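PDB 4HBK: aldo-keto reductase family 1, member B4 (Aldose reductase), which probably catalyses the NADPH-dependent reduction of aldehydes, including the aldehyde form of sugars, to the corresponding alcohols. Local coordinates for residues Leu140-His144 with Thr174-Met178; Phe195-Gln201 with Leu227-Ala231; Trp113-Phe117 with Trp145-His151; Tyr280-Arg284 with Met314-Asn318. All blocks are in the same frame, centred on the assembly; numbering follows the deposited sequence.

In the fold
All four contacts belong to one alpha/beta barrel, but at different depths. Contact 1 is core: strand against helix, every touching residue buried, held by apolar packing with no hydrogen bond across it. Contact 3 is largely buried and mixes aromatic rings with backbone polar atoms, where the loops following strands 107-112 and 138-143 meet. The two touch through Phe117 O and Thr174 OG1, a probable hydrogen bond, and through His144 against Trp113. Contacts 2 and 4 are helix-to-helix and only partly buried; each turns on a tyrosine, covered by a lysine chain in contact 2 and hydrogen-bonded in contact 4. Contacts 3 and 4 lie on opposite sides of the chain's centre, about 34 Å apart between centres.

Contact 1 (Leu140-His144 with Thr174-Met178)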
loop_
_atom_site.group_PDB
_atom_site.type_symbol
_atom_site.label_atom_id
_atom_site.label_comp_id
_atom_site.label_asym_id
_atom_site.label_seq_id
_atom_site.Cartn_x
_atom_site.Cartn_y
_atom_site.Cartn_z
ATOM N N LEU A 140 8.839 5.584 2.468
ATOM C CA LEU A 140 8.732 4.272 1.845
ATOM C C LEU A 140 8.431 4.420 0.345
ATOM O O LEU A 140 7.601 5.243 -0.054
ATOM C CB LEU A 140 7.639 3.441 2.548
ATOM C CG LEU A 140 7.425 1.996 2.077
ATOM C CD1 LEU A 140 8.722 1.211 2.169
ATOM C CD2 LEU A 140 6.270 1.277 2.822
ATOM N N TYR A 141 9.116 3.624 -0.476
ATOM C CA TYR A 141 8.934 3.648 -1.922
ATOM C C TYR A 141 8.861 2.209 -2.403
ATOM O O TYR A 141 9.812 1.444 -2.244
ATOM C CB TYR A 141 10.115 4.364 -2.579
ATOM C CG TYR A 141 9.876 4.911 -3.986
ATOM C CD1 TYR A 141 8.685 5.560 -4.326
ATOM C CD2 TYR A 141 10.870 4.820 -4.958
ATOM C CE1 TYR A 141 8.488 6.082 -5.618
ATOM C CE2 TYR A 141 10.690 5.332 -6.233
ATOM C CZ TYR A 141 9.508 5.963 -6.566
ATOM O OH TYR A 141 9.368 6.461 -7.848
ATOM N N LEU A 142 7.725 1.847 -2.992
ATOM C CA LEU A 142 7.452 0.472 -3.384
ATOM C C LEU A 142 7.487 0.307 -4.889
ATOM O O LEU A 142 7.058 1.189 -5.627
ATOM C CB LEU A 142 6.048 0.070 -2.934
ATOM C CG LEU A 142 5.685 0.244 -1.466
ATOM C CD1 LEU A 142 4.280 -0.297 -1.232
ATOM C CD2 LEU A 142 6.710 -0.464 -0.583
ATOM N N ILE A 143 7.953 -0.842 -5.353
ATOM C CA ILE A 143 7.696 -1.202 -6.740
ATOM C C ILE A 143 6.216 -1.578 -6.872
ATOM O O ILE A 143 5.739 -2.510 -6.213
ATOM C CB ILE A 143 8.592 -2.351 -7.201
ATOM C CG1 ILE A 143 10.063 -1.977 -6.986
ATOM C CG2 ILE A 143 8.321 -2.675 -8.670
ATOM C CD1 ILE A 143 11.040 -2.988 -7.544
ATOM N N HIS A 144 5.480 -0.845 -7.708
ATOM C CA HIS A 144 4.011 -0.955 -7.707
ATOM C C HIS A 144 3.503 -2.334 -8.142
ATOM O O HIS A 144 2.541 -2.846 -7.569
ATOM C CB HIS A 144 3.392 0.133 -8.579
ATOM C CG HIS A 144 2.020 0.547 -8.154
ATOM N ND1 HIS A 144 1.626 1.871 -8.110
ATOM C CD2 HIS A 144 0.945 -0.179 -7.771
ATOM C CE1 HIS A 144 0.367 1.938 -7.718
ATOM N NE2 HIS A 144 -0.072 0.710 -7.510
ATOM N N THR A 174 15.798 -3.385 -11.412
ATOM C CA THR A 174 15.055 -2.238 -10.904
ATOM C C THR A 174 15.425 -2.037 -9.439
ATOM O O THR A 174 15.640 -0.910 -8.990
ATOM C CB THR A 174 13.548 -2.427 -11.027
ATOM O OG1 THR A 174 13.212 -2.661 -12.401
ATOM C CG2 THR A 174 12.807 -1.176 -10.542
ATOM N N TRP A 175 15.542 -3.138 -8.703
ATOM C CA TRP A 175 15.813 -3.044 -7.280
ATOM C C TRP A 175 17.148 -2.369 -7.001
ATOM O O TRP A 175 17.273 -1.621 -6.031
ATOM C CB TRP A 175 15.762 -4.418 -6.612
ATOM C CG TRP A 175 15.825 -4.341 -5.122
ATOM C CD1 TRP A 175 16.913 -4.583 -4.331
ATOM C CD2 TRP A 175 14.750 -3.996 -4.234
ATOM N NE1 TRP A 175 16.581 -4.413 -3.005
ATOM C CE2 TRP A 175 15.266 -4.060 -2.918
ATOM C CE3 TRP A 175 13.412 -3.642 -4.422
ATOM C CZ2 TRP A 175 14.477 -3.778 -1.801
ATOM C CZ3 TRP A 175 12.639 -3.369 -3.315
ATOM C CH2 TRP A 175 13.173 -3.431 -2.019
ATOM N N LYS A 176 18.145 -2.636 -7.839
ATOM C CA LYS A 176 19.445 -2.001 -7.652
ATOM C C LYS A 176 19.297 -0.482 -7.638
ATOM O O LYS A 176 19.917 0.196 -6.818
ATOM C CB LYS A 176 20.458 -2.438 -8.717
ATOM C CG LYS A 176 21.159 -3.732 -8.376
ATOM C CD LYS A 176 22.585 -3.770 -8.934
ATOM C CE LYS A 176 22.607 -4.283 -10.359
ATOM N NZ LYS A 176 21.894 -5.596 -10.454
ATOM N N GLU A 177 18.474 0.050 -8.535
ATOM C CA GLU A 177 18.247 1.490 -8.562
ATOM C C GLU A 177 17.468 1.958 -7.341
ATOM O O GLU A 177 17.674 3.072 -6.858
ATOM C CB GLU A 177 17.523 1.915 -9.840
ATOM C CG GLU A 177 18.419 1.982 -11.049
ATOM C CD GLU A 177 19.603 2.904 -10.832
ATOM O OE1 GLU A 177 20.735 2.442 -11.052
ATOM O OE2 GLU A 177 19.403 4.082 -10.436
ATOM N N MET A 178 16.570 1.113 -6.845
ATOM C CA MET A 178 15.807 1.459 -5.647
ATOM C C MET A 178 16.788 1.587 -4.488
ATOM O O MET A 178 16.638 2.442 -3.612
ATOM C CB MET A 178 14.757 0.392 -5.320
ATOM C CG MET A 178 13.658 0.230 -6.370
ATOM S SD MET A 178 12.484 1.589 -6.361
ATOM C CE MET A 178 11.560 1.218 -4.869
#
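This is buried strand-on-helix packing in the barrel wall, where Tyr141 and Ile143 of strand 138-143 meet Thr174, Trp175 and Met178 of helix 171-183. The two short segments run almost exactly antiparallel, at 173°, with their axes 10.2 Å apart at closest approach. Met178 fills much of that gap. Its chain bends at both chi2 and chi3, which swings the methyl round to the strand: CE lies 3.2 Å from Tyr141 O and 3.7 Å from Tyr141 CD2. The sulfur comes obliquely to the same ring, SD standing 4.9 Å from the Tyr141 centroid, a Met-aromatic contact in which the two side chains cross at about a right angle.

Two residues further along the strand, Ile143 reaches out with its CG1 arm. The methyl at the end, CD1, fits between Thr174 CG2 at 3.9 Å and the indole edge of Trp175, where it lies 4.0 Å from CE3 and near the ring plane. The polar ends of the helix residues turn to other partners, Thr174 OG1 to Phe117 O and Trp175 NE1 to Ile209 O. Leu142, between the two outward-facing strand residues, points away from the helix and comes close to Lys111, predicted to tune the active-site tyrosine. Strand 138-143, followed by helix 171-183 running back antiparallel, forms one beta-alpha unit of the eight-stranded parallel (beta/alpha)8, or TIM, barrel of aldo-keto reductases.

Contact 2 (Phe195-Gln201 with Leu227-Ala231); sequences FNKRQIQ and LVEYA
Tyr230 lies against Lys197, Ile200 and Gln201, bringing helix 225-233 alongside helix 197-206 at an axis distance of 10.8 Å and a crossing angle of only -15°. The tight part is on the barrel side. Leu227 sends CD1 to the first turn of the partner helix, 3.8 Å from Lys197 N, and its CD2 to Phe195 O, while Ile200 CG2 meets the edge of the Tyr230 ring, 3.8 Å from CE2. Leu214 and Ile216 of strand 213-217 cover the sheet-facing side of this layer.

Toward solvent the packing is made by long side chains. Lys197, fully extended, runs across one face of Tyr230; CG stands 3.7 Å from the ring centroid and almost on the normal, a CH-pi contact, and Lys197 CE passes on to Tyr230 CD1, its NZ forming a weak hydrogen bond with Tyr344 OH. Further out, the exposed Gln201 brings its CG to Tyr230 OH at 3.1 Å.

The start of helix 197-206 is fixed by a capping box. Gln199 N donates to Asn196 OD1 at 2.9 Å, and Asn196 N donates back to Gln199 OE1 on a lone pair. Nearly parallel adjacent helices outside the parallel sheet are a TIM-barrel feature.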
loop_
_atom_site.group_PDB
_atom_site.type_symbol
_atom_site.label_atom_id
_atom_site.label_comp_id
_atom_site.label_asym_id
_atom_site.label_seq_id
_atom_site.Cartn_x
_atom_site.Cartn_y
_atom_site.Cartn_z
ATOM N N PHE A 195 3.829 -8.428 -5.348
ATOM C CA PHE A 195 4.801 -9.455 -5.701
ATOM C C PHE A 195 4.370 -10.752 -5.051
ATOM O O PHE A 195 3.789 -10.724 -3.977
ATOM C CB PHE A 195 6.206 -9.081 -5.215
ATOM C CG PHE A 195 6.958 -8.183 -6.153
ATOM C CD1 PHE A 195 6.420 -6.975 -6.555
ATOM C CD2 PHE A 195 8.209 -8.540 -6.615
ATOM C CE1 PHE A 195 7.103 -6.147 -7.407
ATOM C CE2 PHE A 195 8.906 -7.711 -7.484
ATOM C CZ PHE A 195 8.350 -6.515 -7.879
ATOM N N ASN A 196 4.643 -11.887 -5.687
ATOM C CA ASN A 196 4.323 -13.176 -5.064
ATOM C C ASN A 196 5.540 -13.749 -4.336
ATOM O O ASN A 196 6.615 -13.141 -4.358
ATOM C CB ASN A 196 3.723 -14.171 -6.076
ATOM C CG ASN A 196 4.713 -14.596 -7.162
ATOM O OD1 ASN A 196 5.936 -14.584 -6.972
ATOM N ND2 ASN A 196 4.176 -14.997 -8.297
ATOM N N LYS A 197 5.375 -14.904 -3.695
ATOM C CA LYS A 197 6.443 -15.481 -2.873
ATOM C C LYS A 197 7.727 -15.671 -3.673
ATOM O O LYS A 197 8.800 -15.222 -3.260
ATOM C CB LYS A 197 6.007 -16.815 -2.262
ATOM C CG LYS A 197 7.135 -17.558 -1.541
ATOM C CD LYS A 197 6.626 -18.846 -0.891
ATOM C CE LYS A 197 7.779 -19.686 -0.322
ATOM N NZ LYS A 197 7.304 -20.989 0.235
ATOM N N ARG A 198 7.591 -16.343 -4.813
ATOM C CA ARG A 198 8.684 -16.625 -5.746
ATOM C C ARG A 198 9.462 -15.351 -6.049
ATOM O O ARG A 198 10.688 -15.324 -5.980
ATOM C CB ARG A 198 8.087 -17.161 -7.056
ATOM C CG ARG A 198 8.934 -18.142 -7.850
ATOM C CD ARG A 198 8.509 -18.161 -9.336
ATOM N NE ARG A 198 8.995 -16.954 -10.016
ATOM C CZ ARG A 198 8.233 -16.028 -10.604
ATOM N NH1 ARG A 198 6.906 -16.148 -10.636
ATOM N NH2 ARG A 198 8.807 -14.970 -11.167
ATOM N N GLN A 199 8.728 -14.296 -6.384
ATOM C CA GLN A 199 9.327 -13.036 -6.803
ATOM C C GLN A 199 10.033 -12.341 -5.643
ATOM O O GLN A 199 11.101 -11.760 -5.813
ATOM C CB GLN A 199 8.259 -12.133 -7.424
ATOM C CG GLN A 199 7.724 -12.668 -8.746
ATOM C CD GLN A 199 6.473 -11.948 -9.193
ATOM O OE1 GLN A 199 5.651 -11.543 -8.369
ATOM N NE2 GLN A 199 6.315 -11.782 -10.502
ATOM N N ILE A 200 9.443 -12.409 -4.459
ATOM C CA ILE A 200 10.093 -11.871 -3.267
ATOM C C ILE A 200 11.379 -12.655 -2.942
ATOM O O ILE A 200 12.424 -12.067 -2.677
ATOM C CB ILE A 200 9.136 -11.890 -2.060
ATOM C CG1 ILE A 200 7.898 -11.041 -2.360
ATOM C CG2 ILE A 200 9.872 -11.433 -0.783
ATOM C CD1 ILE A 200 6.758 -11.200 -1.353
ATOM N N GLN A 201 11.293 -13.984 -2.974
ATOM C CA GLN A 201 12.464 -14.830 -2.773
ATOM C C GLN A 201 13.615 -14.336 -3.634
ATOM O O GLN A 201 14.713 -14.113 -3.142
ATOM C CB GLN A 201 12.151 -16.295 -3.097
ATOM C CG GLN A 201 11.403 -17.033 -1.978
ATOM C CD GLN A 201 10.915 -18.423 -2.396
ATOM O OE1 GLN A 201 10.451 -18.622 -3.519
ATOM N NE2 GLN A 201 11.018 -19.386 -1.489
ATOM N N LEU A 227 0.885 -16.141 1.753
ATOM C CA LEU A 227 1.811 -15.094 1.369
ATOM C C LEU A 227 2.163 -14.224 2.569
ATOM O O LEU A 227 3.322 -13.874 2.769
ATOM C CB LEU A 227 1.206 -14.236 0.261
ATOM C CG LEU A 227 2.129 -13.127 -0.239
ATOM C CD1 LEU A 227 3.492 -13.724 -0.605
ATOM C CD2 LEU A 227 1.498 -12.374 -1.422
ATOM N N VAL A 228 1.162 -13.871 3.369
ATOM C CA VAL A 228 1.411 -13.028 4.531
ATOM C C VAL A 228 2.342 -13.735 5.505
ATOM O O VAL A 228 3.278 -13.137 6.043
ATOM C CB VAL A 228 0.122 -12.667 5.277
ATOM C CG1 VAL A 228 0.474 -12.110 6.648
ATOM C CG2 VAL A 228 -0.717 -11.656 4.465
ATOM N N GLU A 229 2.088 -15.018 5.733
ATOM C CA GLU A 229 2.928 -15.770 6.654
ATOM C C GLU A 229 4.351 -15.847 6.117
ATOM O O GLU A 229 5.315 -15.666 6.861
ATOM C CB GLU A 229 2.353 -17.164 6.903
ATOM C CG GLU A 229 1.104 -17.148 7.773
ATOM C CD GLU A 229 0.607 -18.548 8.103
ATOM O OE1 GLU A 229 -0.166 -18.688 9.073
ATOM O OE2 GLU A 229 0.988 -19.511 7.397
ATOM N N TYR A 230 4.478 -16.104 4.819
ATOM C CA TYR A 230 5.790 -16.128 4.202
ATOM C C TYR A 230 6.523 -14.802 4.377
ATOM O O TYR A 230 7.659 -14.771 4.842
ATOM C CB TYR A 230 5.721 -16.446 2.717
ATOM C CG TYR A 230 7.030 -16.082 2.048
ATOM C CD1 TYR A 230 8.171 -16.879 2.215
ATOM C CD2 TYR A 230 7.144 -14.919 1.299
ATOM C CE1 TYR A 230 9.373 -16.533 1.622
ATOM C CE2 TYR A 230 8.343 -14.562 0.707
ATOM C CZ TYR A 230 9.450 -15.370 0.866
ATOM O OH TYR A 230 10.636 -14.999 0.274
ATOM N N ALA A 231 5.884 -13.703 3.992
ATOM C CA ALA A 231 6.552 -12.411 4.070
ATOM C C ALA A 231 7.014 -12.073 5.499
ATOM O O ALA A 231 8.145 -11.627 5.702
ATOM C CB ALA A 231 5.680 -11.293 3.481
#

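Contact 3 (Trp113-Phe117 with Trp145-His151); sequences WNTFF and WPVPLKH
Asn114 reaches out from the loop after strand 107-112 into the curve of residues 145-151. Its CB sits 3.8 Å from Leu149 CD2 and 3.4 Å from Val147 O. Placed opposite the carbonyl carbon (chi1 -52°), CG carries the amide in beside Trp145, the amide and indole planes 65° apart. ND2 ends 2.9 Å from Val147 O and 3.4 Å from Trp145 CB. The other branch, OD1, lies at the Trp145 ring edge, 3.4 Å from CD1, and over one face of Trp113 near its rim; it is buried with no polar partner in the model.

The residue's backbone joins in too: Leu149 N donates to Asn114 O at 3.1 Å, nearly straight, but from above the carbonyl plane. Next to this, Phe117 CD2 packs on Pro148, and Trp113 CZ3 touches Trp145 CD1. Trp113 also meets His144, predicted to bind substrate, edge-to-face. Loops rich in aromatic residues, following the C-terminal ends of the barrel strands, are where aldo-keto reductases build their active-site pocket.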
loop_
_atom_site.group_PDB
_atom_site.type_symbol
_atom_site.label_atom_id
_atom_site.label_comp_id
_atom_site.label_asym_id
_atom_site.label_seq_id
_atom_site.Cartn_x
_atom_site.Cartn_y
_atom_site.Cartn_z
ATOM N N TRP A 113 5.931 3.574 -10.677
ATOM C CA TRP A 113 5.006 3.021 -11.664
ATOM C C TRP A 113 5.667 2.194 -12.773
ATOM O O TRP A 113 6.807 2.461 -13.158
ATOM C CB TRP A 113 4.126 4.108 -12.284
ATOM C CG TRP A 113 3.151 3.534 -13.258
ATOM C CD1 TRP A 113 3.104 3.753 -14.603
ATOM C CD2 TRP A 113 2.109 2.591 -12.967
ATOM N NE1 TRP A 113 2.076 3.030 -15.162
ATOM C CE2 TRP A 113 1.454 2.306 -14.181
ATOM C CE3 TRP A 113 1.658 1.974 -11.795
ATOM C CZ2 TRP A 113 0.375 1.421 -14.261
ATOM C CZ3 TRP A 113 0.584 1.108 -11.874
ATOM C CH2 TRP A 113 -0.044 0.836 -13.099
ATOM N N ASN A 114 4.918 1.217 -13.295
ATOM C CA ASN A 114 5.425 0.192 -14.225
ATOM C C ASN A 114 6.213 0.707 -15.447
ATOM O O ASN A 114 7.061 -0.006 -15.993
ATOM C CB ASN A 114 4.268 -0.710 -14.723
ATOM C CG ASN A 114 3.410 -1.312 -13.583
ATOM O OD1 ASN A 114 3.371 -0.801 -12.461
ATOM N ND2 ASN A 114 2.702 -2.401 -13.894
ATOM N N THR A 115 5.921 1.927 -15.894
ATOM C CA THR A 115 6.564 2.467 -17.092
ATOM C C THR A 115 7.972 3.024 -16.817
ATOM O O THR A 115 8.674 3.449 -17.743
ATOM C CB THR A 115 5.716 3.573 -17.733
ATOM O OG1 THR A 115 5.436 4.574 -16.749
ATOM C CG2 THR A 115 4.389 3.007 -18.290
ATOM N N PHE A 116 8.378 3.009 -15.551
ATOM C CA PHE A 116 9.669 3.560 -15.146
ATOM C C PHE A 116 10.573 2.519 -14.476
ATOM O O PHE A 116 11.485 2.885 -13.739
ATOM C CB PHE A 116 9.471 4.745 -14.191
ATOM C CG PHE A 116 8.572 5.826 -14.738
ATOM C CD1 PHE A 116 9.067 6.799 -15.590
ATOM C CD2 PHE A 116 7.233 5.871 -14.391
ATOM C CE1 PHE A 116 8.231 7.797 -16.102
ATOM C CE2 PHE A 116 6.391 6.862 -14.888
ATOM C CZ PHE A 116 6.890 7.825 -15.746
ATOM N N PHE A 117 10.325 1.234 -14.738
ATOM C CA PHE A 117 11.088 0.149 -14.117
ATOM C C PHE A 117 12.496 -0.042 -14.702
ATOM O O PHE A 117 13.384 -0.580 -14.034
ATOM C CB PHE A 117 10.325 -1.177 -14.183
ATOM C CG PHE A 117 9.125 -1.250 -13.256
ATOM C CD1 PHE A 117 8.844 -0.224 -12.364
ATOM C CD2 PHE A 117 8.280 -2.358 -13.283
ATOM C CE1 PHE A 117 7.732 -0.291 -11.519
ATOM C CE2 PHE A 117 7.175 -2.430 -12.447
ATOM C CZ PHE A 117 6.902 -1.393 -11.561
ATOM N N TRP A 145 4.154 -2.909 -9.156
ATOM C CA TRP A 145 3.822 -4.220 -9.729
ATOM C C TRP A 145 5.127 -4.876 -10.164
ATOM O O TRP A 145 6.121 -4.182 -10.371
ATOM C CB TRP A 145 2.902 -4.072 -10.961
ATOM C CG TRP A 145 1.492 -3.659 -10.634
ATOM C CD1 TRP A 145 0.996 -2.389 -10.594
ATOM C CD2 TRP A 145 0.398 -4.525 -10.299
ATOM N NE1 TRP A 145 -0.341 -2.408 -10.250
ATOM C CE2 TRP A 145 -0.731 -3.709 -10.066
ATOM C CE3 TRP A 145 0.263 -5.909 -10.178
ATOM C CZ2 TRP A 145 -1.975 -4.232 -9.699
ATOM C CZ3 TRP A 145 -0.973 -6.428 -9.812
ATOM C CH2 TRP A 145 -2.074 -5.590 -9.571
ATOM N N PRO A 146 5.131 -6.214 -10.298
ATOM C CA PRO A 146 6.227 -6.988 -10.906
ATOM C C PRO A 146 6.182 -7.030 -12.446
ATOM O O PRO A 146 6.982 -7.747 -13.072
ATOM C CB PRO A 146 6.020 -8.407 -10.363
ATOM C CG PRO A 146 4.668 -8.410 -9.668
ATOM C CD PRO A 146 4.033 -7.069 -9.819
ATOM N N VAL A 147 5.272 -6.269 -13.047
ATOM C CA VAL A 147 5.079 -6.303 -14.505
ATOM C C VAL A 147 5.443 -4.978 -15.183
ATOM O O VAL A 147 4.669 -4.029 -15.164
ATOM C CB VAL A 147 3.623 -6.651 -14.870
ATOM C CG1 VAL A 147 3.415 -6.575 -16.395
ATOM C CG2 VAL A 147 3.249 -8.034 -14.335
ATOM N N PRO A 148 6.627 -4.912 -15.799
ATOM C CA PRO A 148 7.002 -3.646 -16.431
ATOM C C PRO A 148 6.185 -3.366 -17.694
ATOM O O PRO A 148 5.753 -4.294 -18.374
ATOM C CB PRO A 148 8.496 -3.831 -16.755
ATOM C CG PRO A 148 8.720 -5.297 -16.725
ATOM C CD PRO A 148 7.736 -5.876 -15.757
ATOM N N LEU A 149 5.980 -2.085 -17.983
ATOM C CA LEU A 149 5.234 -1.628 -19.147
ATOM C C LEU A 149 6.150 -0.709 -19.947
ATOM O O LEU A 149 7.081 -0.105 -19.385
ATOM C CB LEU A 149 3.995 -0.856 -18.700
ATOM C CG LEU A 149 2.658 -1.602 -18.625
ATOM C CD1 LEU A 149 2.803 -3.073 -18.335
ATOM C CD2 LEU A 149 1.749 -0.936 -17.598
ATOM N N LYS A 150 5.899 -0.601 -21.249
ATOM C CA LYS A 150 6.752 0.204 -22.124
ATOM C C LYS A 150 6.858 1.652 -21.647
ATOM O O LYS A 150 5.855 2.297 -21.345
ATOM C CB LYS A 150 6.247 0.154 -23.570
ATOM C CG LYS A 150 7.125 0.909 -24.567
ATOM C CD LYS A 150 6.557 0.851 -25.986
ATOM C CE LYS A 150 5.392 1.822 -26.178
ATOM N NZ LYS A 150 5.855 3.236 -26.378
ATOM N N HIS A 151 8.079 2.161 -21.580
ATOM C CA HIS A 151 8.300 3.535 -21.153
ATOM C C HIS A 151 8.087 4.531 -22.285
ATOM O O HIS A 151 8.292 4.206 -23.450
ATOM C CB HIS A 151 9.730 3.700 -20.636
ATOM C CG HIS A 151 10.076 5.112 -20.279
ATOM N ND1 HIS A 151 10.516 6.031 -21.210
ATOM C CD2 HIS A 151 10.036 5.768 -19.095
ATOM C CE1 HIS A 151 10.740 7.189 -20.613
ATOM N NE2 HIS A 151 10.456 7.057 -19.331
#

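Contact 4 (Tyr280-Arg284 with Met314-Asn318); sequences YLLQR and MHELN
Tyr280 and Met314 bring the C-terminal part of helix 273-283 and the middle of helix 311-319 together, their CA atoms 6.6 Å apart. Residues 314-318 are helical throughout. Met314 folds back at chi2 and chi3 (-67° and -70°), which tucks its CE 3.4 Å from Tyr280 O, 3.7 Å from Tyr280 CD1 and close to Arg284 CG. The sulfur stands 5.2 Å from the Tyr280 centroid, an oblique Met-aromatic contact.

Further along, Leu317 CD1 rests against Tyr280 CB, and the phenol ends at Asn318. Tyr280 OH donates to Asn318 OD1 at 2.7 Å, reaching the amide somewhat out of its carbonyl plane. The same hydroxyl accepts a weak bond from Arg284 NH1, whose guanidinium lies edge-on beside Tyr280 CE2 and donates through NH2 to Pro223 O. Leu317 also packs on helix 260-269. Away from the annotated sites, this is an additional C-terminal helix, 311-319, packed on barrel helix 273-283, as in other aldo-keto reductases.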
loop_
_atom_site.group_PDB
_atom_site.type_symbol
_atom_site.label_atom_id
_atom_site.label_comp_id
_atom_site.label_asym_id
_atom_site.label_seq_id
_atom_site.Cartn_x
_atom_site.Cartn_y
_atom_site.Cartn_z
ATOM N N TYR A 280 -9.537 -6.743 12.433
ATOM C CA TYR A 280 -9.216 -8.099 12.040
ATOM C C TYR A 280 -7.816 -8.139 11.419
ATOM O O TYR A 280 -6.992 -8.995 11.749
ATOM C CB TYR A 280 -10.265 -8.617 11.045
ATOM C CG TYR A 280 -9.752 -9.715 10.137
ATOM C CD1 TYR A 280 -9.571 -11.003 10.615
ATOM C CD2 TYR A 280 -9.446 -9.460 8.809
ATOM C CE1 TYR A 280 -9.102 -12.011 9.795
ATOM C CE2 TYR A 280 -8.970 -10.459 7.976
ATOM C CZ TYR A 280 -8.792 -11.734 8.479
ATOM O OH TYR A 280 -8.317 -12.750 7.676
ATOM N N LEU A 281 -7.552 -7.199 10.516
ATOM C CA LEU A 281 -6.271 -7.141 9.836
ATOM C C LEU A 281 -5.189 -6.673 10.792
ATOM O O LEU A 281 -4.069 -7.201 10.778
ATOM C CB LEU A 281 -6.346 -6.216 8.620
ATOM C CG LEU A 281 -7.312 -6.658 7.520
ATOM C CD1 LEU A 281 -7.489 -5.542 6.511
ATOM C CD2 LEU A 281 -6.808 -7.925 6.833
ATOM N N LEU A 282 -5.513 -5.690 11.628
ATOM C CA LEU A 282 -4.529 -5.208 12.597
ATOM C C LEU A 282 -4.046 -6.329 13.539
ATOM O O LEU A 282 -2.855 -6.424 13.860
ATOM C CB LEU A 282 -5.072 -4.015 13.384
ATOM C CG LEU A 282 -5.264 -2.720 12.583
ATOM C CD1 LEU A 282 -6.060 -1.697 13.388
ATOM C CD2 LEU A 282 -3.919 -2.147 12.186
ATOM N N GLN A 283 -4.965 -7.193 13.958
ATOM C CA GLN A 283 -4.603 -8.281 14.870
ATOM C C GLN A 283 -3.806 -9.401 14.181
ATOM O O GLN A 283 -3.206 -10.243 14.852
ATOM C CB GLN A 283 -5.831 -8.800 15.629
ATOM C CG GLN A 283 -6.401 -7.723 16.577
ATOM C CD GLN A 283 -7.503 -8.219 17.498
ATOM O OE1 GLN A 283 -8.295 -7.431 17.998
ATOM N NE2 GLN A 283 -7.550 -9.522 17.730
ATOM N N ARG A 284 -3.778 -9.387 12.848
ATOM C CA ARG A 284 -2.854 -10.250 12.111
ATOM C C ARG A 284 -1.487 -9.579 11.883
ATOM O O ARG A 284 -0.671 -10.049 11.089
ATOM C CB ARG A 284 -3.469 -10.712 10.784
ATOM C CG ARG A 284 -4.658 -11.663 10.940
ATOM C CD ARG A 284 -5.263 -12.039 9.581
ATOM N NE ARG A 284 -4.252 -12.519 8.635
ATOM C CZ ARG A 284 -4.395 -12.502 7.311
ATOM N NH1 ARG A 284 -5.514 -12.028 6.767
ATOM N NH2 ARG A 284 -3.412 -12.954 6.526
ATOM N N MET A 314 -11.886 -14.034 15.471
ATOM C CA MET A 314 -10.884 -14.039 14.414
ATOM C C MET A 314 -11.081 -15.252 13.536
ATOM O O MET A 314 -11.100 -15.139 12.307
ATOM C CB MET A 314 -9.464 -14.014 14.991
ATOM C CG MET A 314 -9.101 -12.684 15.643
ATOM S SD MET A 314 -8.976 -11.318 14.458
ATOM C CE MET A 314 -7.480 -11.800 13.589
ATOM N N HIS A 315 -11.242 -16.414 14.167
ATOM C CA HIS A 315 -11.394 -17.664 13.435
ATOM C C HIS A 315 -12.642 -17.657 12.565
ATOM O O HIS A 315 -12.611 -18.120 11.424
ATOM C CB HIS A 315 -11.438 -18.854 14.401
ATOM C CG HIS A 315 -11.500 -20.184 13.718
ATOM N ND1 HIS A 315 -12.651 -20.945 13.669
ATOM C CD2 HIS A 315 -10.559 -20.884 13.040
ATOM C CE1 HIS A 315 -12.411 -22.060 13.004
ATOM N NE2 HIS A 315 -11.151 -22.050 12.608
ATOM N N GLU A 316 -13.740 -17.132 13.105
ATOM C CA GLU A 316 -15.000 -17.082 12.378
ATOM C C GLU A 316 -14.856 -16.296 11.084
ATOM O O GLU A 316 -15.275 -16.755 10.025
ATOM C CB GLU A 316 -16.123 -16.484 13.228
ATOM C CG GLU A 316 -17.464 -16.517 12.513
ATOM C CD GLU A 316 -18.638 -16.071 13.378
ATOM O OE1 GLU A 316 -18.451 -15.230 14.286
ATOM O OE2 GLU A 316 -19.758 -16.569 13.143
ATOM N N LEU A 317 -14.257 -15.112 11.168
ATOM C CA LEU A 317 -14.039 -14.299 9.975
ATOM C C LEU A 317 -13.235 -15.070 8.931
ATOM O O LEU A 317 -13.569 -15.051 7.750
ATOM C CB LEU A 317 -13.364 -12.969 10.331
ATOM C CG LEU A 317 -14.239 -12.005 11.149
ATOM C CD1 LEU A 317 -13.432 -10.866 11.750
ATOM C CD2 LEU A 317 -15.356 -11.461 10.293
ATOM N N ASN A 318 -12.191 -15.768 9.369
ATOM C CA ASN A 318 -11.399 -16.587 8.449
ATOM C C ASN A 318 -12.201 -17.707 7.788
ATOM O O ASN A 318 -12.167 -17.857 6.570
ATOM C CB ASN A 318 -10.150 -17.143 9.132
ATOM C CG ASN A 318 -9.057 -16.091 9.297
ATOM O OD1 ASN A 318 -8.722 -15.370 8.350
ATOM N ND2 ASN A 318 -8.504 -15.991 10.506
#